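Local atomic coordinates of sulfate permease family protein (Vibrio cholerae, PDB entry 4DGH), a protein that probably contributes to anion transport across the membrane as a SulP-family permease, of which this chain is the cytoplasmic STAS domain. Residues M62-I74 with Q95-G107. Numbering follows the deposited sequence. Where two conformers were deposited one is given.
Sequences MDITGIQTLEEMI and QKLVKAGIVKLVG
The side chain of Ile102 packs as a knob into a hole on helix 64-74 lined by Ile67, Leu70, Glu71 and Ile74. Ile102 CG2, anti to the backbone N, lies 3.9 Å from Ile74 CD1 and also touches Leu70 CD2. Ile102 CD1 rests 3.9 Å from Glu71 CB, and Ile102 CG1 faces Ile67 CD1. Beside the knob, Leu70 crosses Leu97 at about a right angle through their CD2 methyls. One turn on, Ile74 and Leu105 run past each other in opposite directions, with CG2 of Ile74 3.7 Å from CG of Leu105; Val106 CG1 closes on the same isoleucine. Toward the N-terminal end of helix 64-74, Ala100 CB fits against both Ile67 CG2 (3.6 Å) and Ile67 CD1.

The hydrogen bond between the segments lies just before the helix: Lys96, its chain bent at chi2 and chi4, donates from NZ to Met62 O (2.8 Å), in the carbonyl plane at a C=O...N angle of 158°. The same ammonium also donates to Leu17 O of the second subunit. Next to it Asp63 caps helix 64-74, Asp63 OD1 accepting from Gly66 N at 3.2 Å, while OD2 accepts from Val23 N of that subunit.

Helix 102-106 runs nearly parallel to helix 64-74, 5° between their axes, after a Schellman turn at Gly101 that ends helix 91-99. Ile102 and Val106 also touch strand 83-87. The contact packs helix 64-78, which precedes that strand, against the two helices that follow it, in the beta-alpha layering of the STAS domain.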
loop_
_atom_site.group_PDB
_atom_site.type_symbol
_atom_site.label_atom_id
_atom_site.label_comp_id
_atom_site.label_asym_id
_atom_site.label_seq_id
_atom_site.Cartn_x
_atom_site.Cartn_y
_atom_site.Cartn_z
HETATM N N MSE A 62 -9.503 -17.166 2.583
HETATM C CA MSE A 62 -8.399 -17.097 3.545
HETATM C C MSE A 62 -7.743 -18.450 3.537
HETATM O O MSE A 62 -8.431 -19.489 3.489
HETATM C CB MSE A 62 -8.834 -16.945 4.973
HETATM C CG MSE A 62 -9.511 -15.611 5.123
HETATM SE SE MSE A 62 -9.491 -15.236 7.059
HETATM C CE MSE A 62 -7.642 -14.843 7.321
ATOM N N ASP A 63 -6.420 -18.466 3.457
ATOM C CA ASP A 63 -5.700 -19.709 3.599
ATOM C C ASP A 63 -5.114 -19.752 5.001
ATOM O O ASP A 63 -5.306 -18.801 5.807
ATOM C CB ASP A 63 -4.636 -19.873 2.430
ATOM C CG ASP A 63 -3.636 -18.734 2.344
ATOM O OD1 ASP A 63 -3.237 -18.205 3.406
ATOM O OD2 ASP A 63 -3.231 -18.333 1.189
ATOM N N ILE A 64 -4.363 -20.835 5.276
ATOM C CA ILE A 64 -3.691 -20.997 6.553
ATOM C C ILE A 64 -2.854 -19.772 6.923
ATOM O O ILE A 64 -2.688 -19.467 8.125
ATOM C CB ILE A 64 -2.857 -22.319 6.614
ATOM C CG1 ILE A 64 -2.751 -22.828 8.075
ATOM C CG2 ILE A 64 -1.599 -22.251 5.700
ATOM C CD1 ILE A 64 -2.239 -24.284 8.159
ATOM N N THR A 65 -2.280 -19.097 5.945
ATOM C CA THR A 65 -1.437 -17.969 6.255
ATOM C C THR A 65 -2.279 -16.776 6.752
ATOM O O THR A 65 -1.877 -16.074 7.714
ATOM C CB THR A 65 -0.447 -17.526 5.100
ATOM O OG1 THR A 65 -1.202 -16.994 4.040
ATOM C CG2 THR A 65 0.325 -18.709 4.498
ATOM N N GLY A 66 -3.433 -16.520 6.132
ATOM C CA GLY A 66 -4.232 -15.385 6.591
ATOM C C GLY A 66 -4.934 -15.802 7.893
ATOM O O GLY A 66 -5.188 -14.986 8.740
ATOM N N ILE A 67 -5.294 -17.065 8.045
ATOM C CA ILE A 67 -5.897 -17.507 9.325
ATOM C C ILE A 67 -4.970 -17.276 10.496
ATOM O O ILE A 67 -5.381 -16.748 11.530
ATOM C CB ILE A 67 -6.290 -18.998 9.267
ATOM C CG1 ILE A 67 -7.560 -19.035 8.399
ATOM C CG2 ILE A 67 -6.520 -19.548 10.699
ATOM C CD1 ILE A 67 -8.865 -18.553 9.087
ATOM N N GLN A 68 -3.703 -17.637 10.334
ATOM C CA GLN A 68 -2.771 -17.482 11.446
ATOM C C GLN A 68 -2.457 -15.998 11.689
ATOM O O GLN A 68 -2.262 -15.582 12.821
ATOM C CB GLN A 68 -1.494 -18.267 11.190
ATOM C CG GLN A 68 -1.737 -19.765 11.367
ATOM C CD GLN A 68 -0.583 -20.599 10.832
ATOM O OE1 GLN A 68 -0.492 -20.819 9.610
ATOM N NE2 GLN A 68 0.284 -21.103 11.722
ATOM N N THR A 69 -2.458 -15.202 10.632
ATOM C CA THR A 69 -2.317 -13.746 10.788
ATOM C C THR A 69 -3.485 -13.145 11.537
ATOM O O THR A 69 -3.296 -12.302 12.435
ATOM C CB THR A 69 -2.111 -13.129 9.390
ATOM O OG1 THR A 69 -0.944 -13.727 8.847
ATOM C CG2 THR A 69 -1.843 -11.627 9.437
ATOM N N LEU A 70 -4.714 -13.518 11.139
ATOM C CA LEU A 70 -5.908 -12.992 11.796
ATOM C C LEU A 70 -5.931 -13.438 13.268
ATOM O O LEU A 70 -6.322 -12.668 14.155
ATOM C CB LEU A 70 -7.183 -13.438 11.075
ATOM C CG LEU A 70 -8.515 -13.100 11.661
ATOM C CD1 LEU A 70 -8.694 -11.576 11.756
ATOM C CD2 LEU A 70 -9.675 -13.577 10.817
ATOM N N GLU A 71 -5.598 -14.715 13.515
ATOM C CA GLU A 71 -5.493 -15.194 14.890
ATOM C C GLU A 71 -4.548 -14.358 15.796
ATOM O O GLU A 71 -4.909 -13.967 16.902
ATOM C CB GLU A 71 -5.081 -16.680 14.870
ATOM C CG GLU A 71 -4.808 -17.158 16.282
ATOM C CD GLU A 71 -4.445 -18.623 16.355
ATOM O OE1 GLU A 71 -3.989 -19.177 15.301
ATOM O OE2 GLU A 71 -4.597 -19.205 17.479
ATOM N N GLU A 72 -3.339 -14.124 15.332
ATOM C CA GLU A 72 -2.312 -13.381 16.064
ATOM C C GLU A 72 -2.797 -11.957 16.304
ATOM O O GLU A 72 -2.682 -11.470 17.423
ATOM C CB GLU A 72 -0.990 -13.331 15.262
ATOM C CG GLU A 72 0.084 -12.489 15.948
ATOM C CD GLU A 72 1.517 -12.736 15.410
ATOM O OE1 GLU A 72 1.715 -12.838 14.157
ATOM O OE2 GLU A 72 2.479 -12.813 16.242
HETATM N N MSE A 73 -3.372 -11.317 15.288
HETATM C CA MSE A 73 -3.944 -9.980 15.473
HETATM C C MSE A 73 -5.005 -9.924 16.559
HETATM O O MSE A 73 -5.004 -9.034 17.398
HETATM C CB MSE A 73 -4.555 -9.536 14.142
HETATM C CG MSE A 73 -4.670 -8.021 14.161
HETATM SE SE MSE A 73 -5.740 -7.493 12.594
HETATM C CE MSE A 73 -5.847 -5.553 12.649
ATOM N N ILE A 74 -5.931 -10.862 16.536
ATOM C CA ILE A 74 -6.985 -10.877 17.544
ATOM C C ILE A 74 -6.430 -11.149 18.920
ATOM O O ILE A 74 -6.908 -10.583 19.938
ATOM C CB ILE A 74 -8.021 -11.972 17.182
ATOM C CG1 ILE A 74 -8.796 -11.491 15.938
ATOM C CG2 ILE A 74 -8.972 -12.161 18.364
ATOM C CD1 ILE A 74 -9.630 -12.594 15.322
ATOM N N GLN A 95 -17.464 -20.316 6.971
ATOM C CA GLN A 95 -17.125 -21.755 7.309
ATOM C C GLN A 95 -15.684 -21.896 7.745
ATOM O O GLN A 95 -15.422 -22.634 8.677
ATOM C CB GLN A 95 -17.375 -22.758 6.155
ATOM C CG GLN A 95 -18.711 -22.541 5.432
ATOM C CD GLN A 95 -18.871 -23.323 4.097
ATOM O OE1 GLN A 95 -19.129 -22.736 3.018
ATOM N NE2 GLN A 95 -18.771 -24.636 4.179
ATOM N N LYS A 96 -14.757 -21.212 7.056
ATOM C CA LYS A 96 -13.335 -21.301 7.422
ATOM C C LYS A 96 -13.092 -20.756 8.827
ATOM O O LYS A 96 -12.302 -21.305 9.576
ATOM C CB LYS A 96 -12.447 -20.483 6.474
ATOM C CG LYS A 96 -11.589 -21.220 5.552
ATOM C CD LYS A 96 -10.233 -21.457 6.126
ATOM C CE LYS A 96 -9.755 -22.609 5.311
ATOM N NZ LYS A 96 -9.213 -22.104 4.046
ATOM N N LEU A 97 -13.741 -19.636 9.179
ATOM C CA LEU A 97 -13.551 -19.029 10.482
ATOM C C LEU A 97 -13.952 -20.045 11.636
ATOM O O LEU A 97 -13.315 -20.073 12.694
ATOM C CB LEU A 97 -14.409 -17.771 10.610
ATOM C CG LEU A 97 -13.957 -16.574 9.659
ATOM C CD1 LEU A 97 -14.786 -15.363 10.044
ATOM C CD2 LEU A 97 -12.478 -16.284 9.821
ATOM N N VAL A 98 -15.008 -20.816 11.387
ATOM C CA VAL A 98 -15.473 -21.834 12.357
ATOM C C VAL A 98 -14.419 -22.961 12.401
ATOM O O VAL A 98 -13.806 -23.206 13.446
ATOM C CB VAL A 98 -16.842 -22.409 11.958
ATOM C CG1 VAL A 98 -17.215 -23.639 12.854
ATOM C CG2 VAL A 98 -17.914 -21.322 12.088
ATOM N N LYS A 99 -14.112 -23.531 11.251
ATOM C CA LYS A 99 -13.185 -24.668 11.217
ATOM C C LYS A 99 -11.802 -24.342 11.778
ATOM O O LYS A 99 -11.175 -25.207 12.374
ATOM C CB LYS A 99 -13.010 -25.230 9.787
ATOM C CG LYS A 99 -14.309 -25.498 8.993
ATOM C CD LYS A 99 -14.093 -26.441 7.784
ATOM C CE LYS A 99 -12.799 -26.140 6.969
ATOM N NZ LYS A 99 -12.900 -25.052 5.938
ATOM N N ALA A 100 -11.327 -23.105 11.585
ATOM C CA ALA A 100 -10.024 -22.701 12.052
ATOM C C ALA A 100 -9.938 -22.287 13.495
ATOM O O ALA A 100 -8.821 -22.107 14.000
ATOM C CB ALA A 100 -9.482 -21.588 11.175
ATOM N N GLY A 101 -11.070 -22.192 14.194
ATOM C CA GLY A 101 -11.055 -21.741 15.578
ATOM C C GLY A 101 -11.107 -20.215 15.777
ATOM O O GLY A 101 -10.894 -19.718 16.902
ATOM N N ILE A 102 -11.363 -19.451 14.720
ATOM C CA ILE A 102 -11.454 -17.975 14.915
ATOM C C ILE A 102 -12.749 -17.669 15.673
ATOM O O ILE A 102 -12.793 -16.801 16.558
ATOM C CB ILE A 102 -11.347 -17.183 13.597
ATOM C CG1 ILE A 102 -9.966 -17.441 12.911
ATOM C CG2 ILE A 102 -11.550 -15.689 13.844
ATOM C CD1 ILE A 102 -8.784 -17.094 13.806
ATOM N N VAL A 103 -13.812 -18.400 15.349
ATOM C CA VAL A 103 -15.112 -18.114 15.997
ATOM C C VAL A 103 -14.976 -18.415 17.490
ATOM O O VAL A 103 -15.405 -17.616 18.301
ATOM C CB VAL A 103 -16.273 -18.888 15.339
ATOM C CG1 VAL A 103 -17.546 -18.827 16.196
ATOM C CG2 VAL A 103 -16.519 -18.359 13.929
ATOM N N LYS A 104 -14.350 -19.537 17.822
ATOM C CA LYS A 104 -14.011 -19.886 19.210
ATOM C C LYS A 104 -13.326 -18.744 19.858
ATOM O O LYS A 104 -13.733 -18.315 20.922
ATOM C CB LYS A 104 -13.080 -21.126 19.287
ATOM C CG LYS A 104 -12.649 -21.447 20.717
ATOM C CD LYS A 104 -11.388 -22.298 20.752
ATOM C CE LYS A 104 -11.041 -22.612 22.197
ATOM N NZ LYS A 104 -10.183 -23.817 22.225
ATOM N N LEU A 105 -12.301 -18.207 19.193
ATOM C CA LEU A 105 -11.500 -17.159 19.795
ATOM C C LEU A 105 -12.304 -15.939 20.143
ATOM O O LEU A 105 -12.126 -15.367 21.201
ATOM C CB LEU A 105 -10.407 -16.775 18.815
ATOM C CG LEU A 105 -9.332 -15.791 19.203
ATOM C CD1 LEU A 105 -8.800 -16.170 20.598
ATOM C CD2 LEU A 105 -8.278 -15.835 18.070
ATOM N N VAL A 106 -13.165 -15.483 19.247
ATOM C CA VAL A 106 -13.838 -14.260 19.581
ATOM C C VAL A 106 -15.180 -14.478 20.267
ATOM O O VAL A 106 -15.705 -13.559 20.898
ATOM C CB VAL A 106 -14.110 -13.327 18.383
ATOM C CG1 VAL A 106 -12.808 -12.837 17.689
ATOM C CG2 VAL A 106 -15.045 -14.002 17.441
ATOM N N GLY A 107 -15.727 -15.691 20.141
ATOM C CA GLY A 107 -17.014 -15.977 20.779
ATOM C C GLY A 107 -18.096 -15.967 19.689
ATOM O O GLY A 107 -18.168 -15.030 18.909
#